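Alpha/beta hydrolase (Pseudomonas aeruginosa PAO1, PDB 4R1D) binds calcium and is probably a lipase effector of the H2 type VI secretion system, held in check by its partner protein Tli4. Local coordinates at residues A[423-435]-A[508-522]. Numbering follows the deposited sequence.
Sequences YHSETYAHYGADD and PALAGVKASFRHGSK
Pro-508, Ala-511 and Val-513 receive the ring of Tyr-423: CA of Pro-508 makes an off-centre CH-pi contact with it, CB of Ala-511 meets Tyr-423 CE1 at 3.6 Å, and CG1 of Val-513 sits against Tyr-423 CG and also touches CG2 of Thr-427. Between Ala-511 and Val-513, Gly-512 with its positive phi closes the short helix in a Schellman motif. Lys-514 runs alongside Tyr-428 and, bent at chi3 (-88°), brings NZ to 2.7 Å from Glu-426 OE1, a salt bridge using the syn lone pair of that oxygen. From Ala-515 on, the backbones of 427-432 and 515-519 run parallel, with N-H groups of both strands donating in alternation. This pairing forms the edge of the parallel sheet of an alpha/beta-hydrolase fold, 427-432 lying between 274-280 and the outermost strand 515-519. Ala-515, Phe-517 and His-519 share one face with Tyr-428 and His-430; helix 542-556 packs on Tyr-428, His-430 and His-519. On the other, Ser-516 OG lies at the edge of the Tyr-431 ring, and both hydroxyls bond to Glu-182. Arg-518 sets its CA over a face of that ring; its extended chain carries NH1 to Tyr-431 OH (2.9 Å), in the guanidinium plane, and to Gln-506, while NE bonds to Lys-522 O. Beyond the strands, Ser-521 N hydrogen-bonds to Asp-434 OD2 from above the carboxylate plane; OD2 also accepts Gly-532 N, and OD1 bonds to Ser-436. Ser-521 OG accepts Asp-435 N at 3.0 Å. Lys-522 N bonds to Ala-433 O, and its NZ forms a salt bridge with Asp-435 OD2 (3.0 Å), both side chains also bonding to Ser-494.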
loop_
_atom_site.group_PDB
_atom_site.type_symbol
_atom_site.label_atom_id
_atom_site.label_comp_id
_atom_site.label_asym_id
_atom_site.label_seq_id
_atom_site.Cartn_x
_atom_site.Cartn_y
_atom_site.Cartn_z
ATOM N N TYR A 423 21.158 -7.082 -9.802
ATOM C CA TYR A 423 20.557 -5.985 -10.560
ATOM C C TYR A 423 20.655 -6.280 -12.050
ATOM O O TYR A 423 21.593 -6.945 -12.496
ATOM C CB TYR A 423 21.278 -4.657 -10.248
ATOM C CG TYR A 423 21.256 -4.313 -8.771
ATOM C CD1 TYR A 423 22.127 -4.935 -7.884
ATOM C CD2 TYR A 423 20.331 -3.406 -8.259
ATOM C CE1 TYR A 423 22.091 -4.650 -6.523
ATOM C CE2 TYR A 423 20.290 -3.105 -6.903
ATOM C CZ TYR A 423 21.161 -3.729 -6.045
ATOM O OH TYR A 423 21.105 -3.437 -4.712
ATOM N N HIS A 424 19.695 -5.764 -12.812
ATOM C CA HIS A 424 19.747 -5.815 -14.265
ATOM C C HIS A 424 21.118 -5.312 -14.747
ATOM O O HIS A 424 21.682 -4.380 -14.180
ATOM C CB HIS A 424 18.612 -4.952 -14.827
ATOM C CG HIS A 424 18.385 -5.129 -16.295
ATOM N ND1 HIS A 424 19.262 -4.649 -17.245
ATOM C CD2 HIS A 424 17.378 -5.726 -16.977
ATOM C CE1 HIS A 424 18.809 -4.948 -18.448
ATOM N NE2 HIS A 424 17.661 -5.593 -18.315
ATOM N N SER A 425 21.662 -5.941 -15.784
ATOM C CA SER A 425 23.000 -5.589 -16.266
ATOM C C SER A 425 23.108 -4.169 -16.841
ATOM O O SER A 425 24.211 -3.637 -17.007
ATOM C CB SER A 425 23.483 -6.619 -17.297
ATOM O OG SER A 425 22.642 -6.626 -18.440
ATOM N N GLU A 426 21.974 -3.555 -17.159
ATOM C CA GLU A 426 21.988 -2.176 -17.636
ATOM C C GLU A 426 21.212 -1.295 -16.651
ATOM O O GLU A 426 20.146 -0.775 -16.970
ATOM C CB GLU A 426 21.393 -2.083 -19.040
ATOM C CG GLU A 426 21.994 -3.103 -20.022
ATOM C CD GLU A 426 23.472 -2.832 -20.325
ATOM O OE1 GLU A 426 23.933 -1.694 -20.118
ATOM O OE2 GLU A 426 24.167 -3.760 -20.779
ATOM N N THR A 427 21.764 -1.146 -15.453
ATOM C CA THR A 427 21.094 -0.420 -14.390
ATOM C C THR A 427 21.764 0.926 -14.155
ATOM O O THR A 427 22.990 1.000 -13.959
ATOM C CB THR A 427 21.097 -1.231 -13.074
ATOM O OG1 THR A 427 20.242 -2.372 -13.211
ATOM C CG2 THR A 427 20.581 -0.375 -11.936
ATOM N N TYR A 428 20.960 1.984 -14.190
ATOM C CA TYR A 428 21.425 3.343 -13.915
ATOM C C TYR A 428 20.689 3.842 -12.685
ATOM O O TYR A 428 19.482 4.090 -12.721
ATOM C CB TYR A 428 21.143 4.251 -15.121
ATOM C CG TYR A 428 21.940 3.852 -16.348
ATOM C CD1 TYR A 428 21.617 2.705 -17.082
ATOM C CD2 TYR A 428 23.032 4.609 -16.753
ATOM C CE1 TYR A 428 22.381 2.331 -18.200
ATOM C CE2 TYR A 428 23.782 4.247 -17.859
ATOM C CZ TYR A 428 23.466 3.120 -18.569
ATOM O OH TYR A 428 24.241 2.804 -19.661
ATOM N N ALA A 429 21.406 3.955 -11.575
ATOM C CA ALA A 429 20.765 4.266 -10.307
ATOM C C ALA A 429 21.152 5.666 -9.828
ATOM O O ALA A 429 22.272 6.110 -10.053
ATOM C CB ALA A 429 21.172 3.228 -9.275
ATOM N N HIS A 430 20.226 6.358 -9.169
ATOM C CA HIS A 430 20.568 7.602 -8.478
ATOM C C HIS A 430 19.919 7.602 -7.091
ATOM O O HIS A 430 18.902 6.949 -6.867
ATOM C CB HIS A 430 20.171 8.849 -9.295
ATOM C CG HIS A 430 18.693 8.981 -9.511
ATOM N ND1 HIS A 430 18.048 8.426 -10.597
ATOM C CD2 HIS A 430 17.733 9.577 -8.763
ATOM C CE1 HIS A 430 16.751 8.681 -10.510
ATOM N NE2 HIS A 430 16.535 9.373 -9.406
ATOM N N TYR A 431 20.522 8.305 -6.147
ATOM C CA TYR A 431 20.002 8.302 -4.792
ATOM C C TYR A 431 20.470 9.543 -4.037
ATOM O O TYR A 431 21.418 10.207 -4.456
ATOM C CB TYR A 431 20.428 7.021 -4.057
ATOM C CG TYR A 431 21.929 6.848 -3.940
ATOM C CD1 TYR A 431 22.698 6.499 -5.045
ATOM C CD2 TYR A 431 22.577 7.038 -2.720
ATOM C CE1 TYR A 431 24.080 6.345 -4.941
ATOM C CE2 TYR A 431 23.945 6.879 -2.607
ATOM C CZ TYR A 431 24.690 6.532 -3.715
ATOM O OH TYR A 431 26.060 6.377 -3.599
ATOM N N GLY A 432 19.778 9.856 -2.947
ATOM C CA GLY A 432 20.097 11.009 -2.117
ATOM C C GLY A 432 20.988 10.599 -0.960
ATOM O O GLY A 432 20.630 9.733 -0.156
ATOM N N ALA A 433 22.158 11.222 -0.885
ATOM C CA ALA A 433 23.125 10.916 0.149
ATOM C C ALA A 433 23.573 12.225 0.772
ATOM O O ALA A 433 24.540 12.836 0.325
ATOM C CB ALA A 433 24.305 10.192 -0.443
ATOM N N ASP A 434 22.861 12.657 1.803
ATOM C CA ASP A 434 23.110 13.976 2.360
ATOM C C ASP A 434 23.099 13.912 3.866
ATOM O O ASP A 434 22.154 13.402 4.474
ATOM C CB ASP A 434 22.060 14.968 1.872
ATOM C CG ASP A 434 22.498 16.405 2.044
ATOM O OD1 ASP A 434 22.509 16.893 3.191
ATOM O OD2 ASP A 434 22.836 17.054 1.032
ATOM N N ASP A 435 24.159 14.435 4.475
ATOM C CA ASP A 435 24.282 14.374 5.925
ATOM C C ASP A 435 23.397 15.382 6.657
ATOM O O ASP A 435 23.330 15.356 7.883
ATOM C CB ASP A 435 25.747 14.511 6.339
ATOM C CG ASP A 435 26.502 13.200 6.214
ATOM O OD1 ASP A 435 25.975 12.169 6.685
ATOM O OD2 ASP A 435 27.612 13.193 5.645
ATOM N N PRO A 508 23.430 -0.457 -4.494
ATOM C CA PRO A 508 23.596 -0.800 -5.910
ATOM C C PRO A 508 25.005 -0.465 -6.424
ATOM O O PRO A 508 25.587 -1.259 -7.159
ATOM C CB PRO A 508 22.530 0.054 -6.600
ATOM C CG PRO A 508 21.422 0.170 -5.547
ATOM C CD PRO A 508 22.210 0.346 -4.254
ATOM N N ALA A 509 25.548 0.683 -6.037
ATOM C CA ALA A 509 26.909 1.028 -6.442
ATOM C C ALA A 509 27.881 -0.028 -5.917
ATOM O O ALA A 509 28.739 -0.512 -6.648
ATOM C CB ALA A 509 27.296 2.414 -5.946
ATOM N N LEU A 510 27.719 -0.408 -4.656
ATOM C CA LEU A 510 28.600 -1.417 -4.069
ATOM C C LEU A 510 28.496 -2.771 -4.775
ATOM O O LEU A 510 29.462 -3.532 -4.818
ATOM C CB LEU A 510 28.338 -1.560 -2.565
ATOM C CG LEU A 510 28.688 -0.301 -1.762
ATOM C CD1 LEU A 510 28.281 -0.410 -0.294
ATOM C CD2 LEU A 510 30.177 0.006 -1.887
ATOM N N ALA A 511 27.329 -3.064 -5.341
ATOM C CA ALA A 511 27.109 -4.333 -6.020
ATOM C C ALA A 511 27.564 -4.284 -7.478
ATOM O O ALA A 511 27.453 -5.269 -8.208
ATOM C CB ALA A 511 25.646 -4.750 -5.928
ATOM N N GLY A 512 28.049 -3.125 -7.902
ATOM C CA GLY A 512 28.652 -2.977 -9.213
ATOM C C GLY A 512 27.720 -2.636 -10.363
ATOM O O GLY A 512 27.968 -3.061 -11.490
ATOM N N VAL A 513 26.659 -1.870 -10.103
ATOM C CA VAL A 513 25.766 -1.454 -11.189
ATOM C C VAL A 513 26.518 -0.580 -12.181
ATOM O O VAL A 513 27.563 0.007 -11.855
ATOM C CB VAL A 513 24.489 -0.727 -10.692
ATOM C CG1 VAL A 513 23.553 -1.703 -9.987
ATOM C CG2 VAL A 513 24.846 0.433 -9.779
ATOM N N LYS A 514 25.998 -0.507 -13.399
ATOM C CA LYS A 514 26.698 0.180 -14.482
ATOM C C LYS A 514 26.919 1.667 -14.198
ATOM O O LYS A 514 27.994 2.209 -14.466
ATOM C CB LYS A 514 25.959 -0.012 -15.805
ATOM C CG LYS A 514 26.581 0.742 -16.975
ATOM C CD LYS A 514 26.030 0.244 -18.312
ATOM C CE LYS A 514 26.839 -0.931 -18.865
ATOM N NZ LYS A 514 26.534 -1.213 -20.314
ATOM N N ALA A 515 25.896 2.331 -13.669
ATOM C CA ALA A 515 26.014 3.738 -13.307
ATOM C C ALA A 515 25.290 4.031 -11.996
ATOM O O ALA A 515 24.209 3.496 -11.739
ATOM C CB ALA A 515 25.478 4.636 -14.429
ATOM N N SER A 516 25.895 4.865 -11.162
ATOM C CA SER A 516 25.320 5.219 -9.861
ATOM C C SER A 516 25.607 6.695 -9.563
ATOM O O SER A 516 26.773 7.124 -9.514
ATOM C CB SER A 516 25.882 4.312 -8.754
ATOM O OG SER A 516 25.375 4.656 -7.473
ATOM N N PHE A 517 24.543 7.474 -9.394
ATOM C CA PHE A 517 24.660 8.908 -9.122
ATOM C C PHE A 517 24.364 9.222 -7.667
ATOM O O PHE A 517 23.235 9.035 -7.181
ATOM C CB PHE A 517 23.746 9.712 -10.049
ATOM C CG PHE A 517 24.071 9.534 -11.504
ATOM C CD1 PHE A 517 23.658 8.398 -12.186
ATOM C CD2 PHE A 517 24.802 10.494 -12.186
ATOM C CE1 PHE A 517 23.958 8.216 -13.511
ATOM C CE2 PHE A 517 25.113 10.323 -13.513
ATOM C CZ PHE A 517 24.686 9.183 -14.188
ATOM N N ARG A 518 25.400 9.694 -6.974
ATOM C CA ARG A 518 25.325 9.943 -5.549
ATOM C C ARG A 518 25.027 11.433 -5.337
ATOM O O ARG A 518 25.917 12.284 -5.422
ATOM C CB ARG A 518 26.652 9.533 -4.920
ATOM C CG ARG A 518 26.778 9.626 -3.398
ATOM C CD ARG A 518 28.158 9.048 -3.041
ATOM N NE ARG A 518 28.500 9.056 -1.619
ATOM C CZ ARG A 518 28.206 8.086 -0.758
ATOM N NH1 ARG A 518 27.509 7.021 -1.149
ATOM N NH2 ARG A 518 28.601 8.189 0.512
ATOM N N HIS A 519 23.761 11.749 -5.095
ATOM C CA HIS A 519 23.332 13.149 -5.068
ATOM C C HIS A 519 23.326 13.715 -3.649
ATOM O O HIS A 519 22.884 13.066 -2.711
ATOM C CB HIS A 519 21.953 13.319 -5.728
ATOM C CG HIS A 519 21.957 13.039 -7.201
ATOM N ND1 HIS A 519 20.918 12.397 -7.842
ATOM C CD2 HIS A 519 22.869 13.325 -8.157
ATOM C CE1 HIS A 519 21.197 12.287 -9.127
ATOM N NE2 HIS A 519 22.378 12.838 -9.346
ATOM N N GLY A 520 23.803 14.943 -3.497
ATOM C CA GLY A 520 23.807 15.563 -2.188
ATOM C C GLY A 520 25.201 15.735 -1.613
ATOM O O GLY A 520 26.203 15.555 -2.305
ATOM N N SER A 521 25.253 16.057 -0.325
ATOM C CA SER A 521 26.494 16.466 0.318
ATOM C C SER A 521 27.594 15.401 0.299
ATOM O O SER A 521 28.785 15.733 0.334
ATOM C CB SER A 521 26.210 16.893 1.756
ATOM O OG SER A 521 26.022 15.758 2.585
ATOM N N LYS A 522 27.212 14.125 0.250
ATOM C CA LYS A 522 28.197 13.042 0.270
ATOM C C LYS A 522 28.680 12.629 -1.118
ATOM O O LYS A 522 29.508 11.732 -1.256
ATOM C CB LYS A 522 27.654 11.826 1.036
ATOM C CG LYS A 522 27.132 12.177 2.424
ATOM C CD LYS A 522 26.583 10.963 3.165
ATOM C CE LYS A 522 27.685 9.982 3.587
ATOM N NZ LYS A 522 28.649 10.611 4.551
HETATM O O HOH W 1 24.151 -2.695 -14.023
HETATM O O HOH W 2 26.332 -3.363 -22.730
HETATM O O HOH W 3 28.300 15.156 3.926
#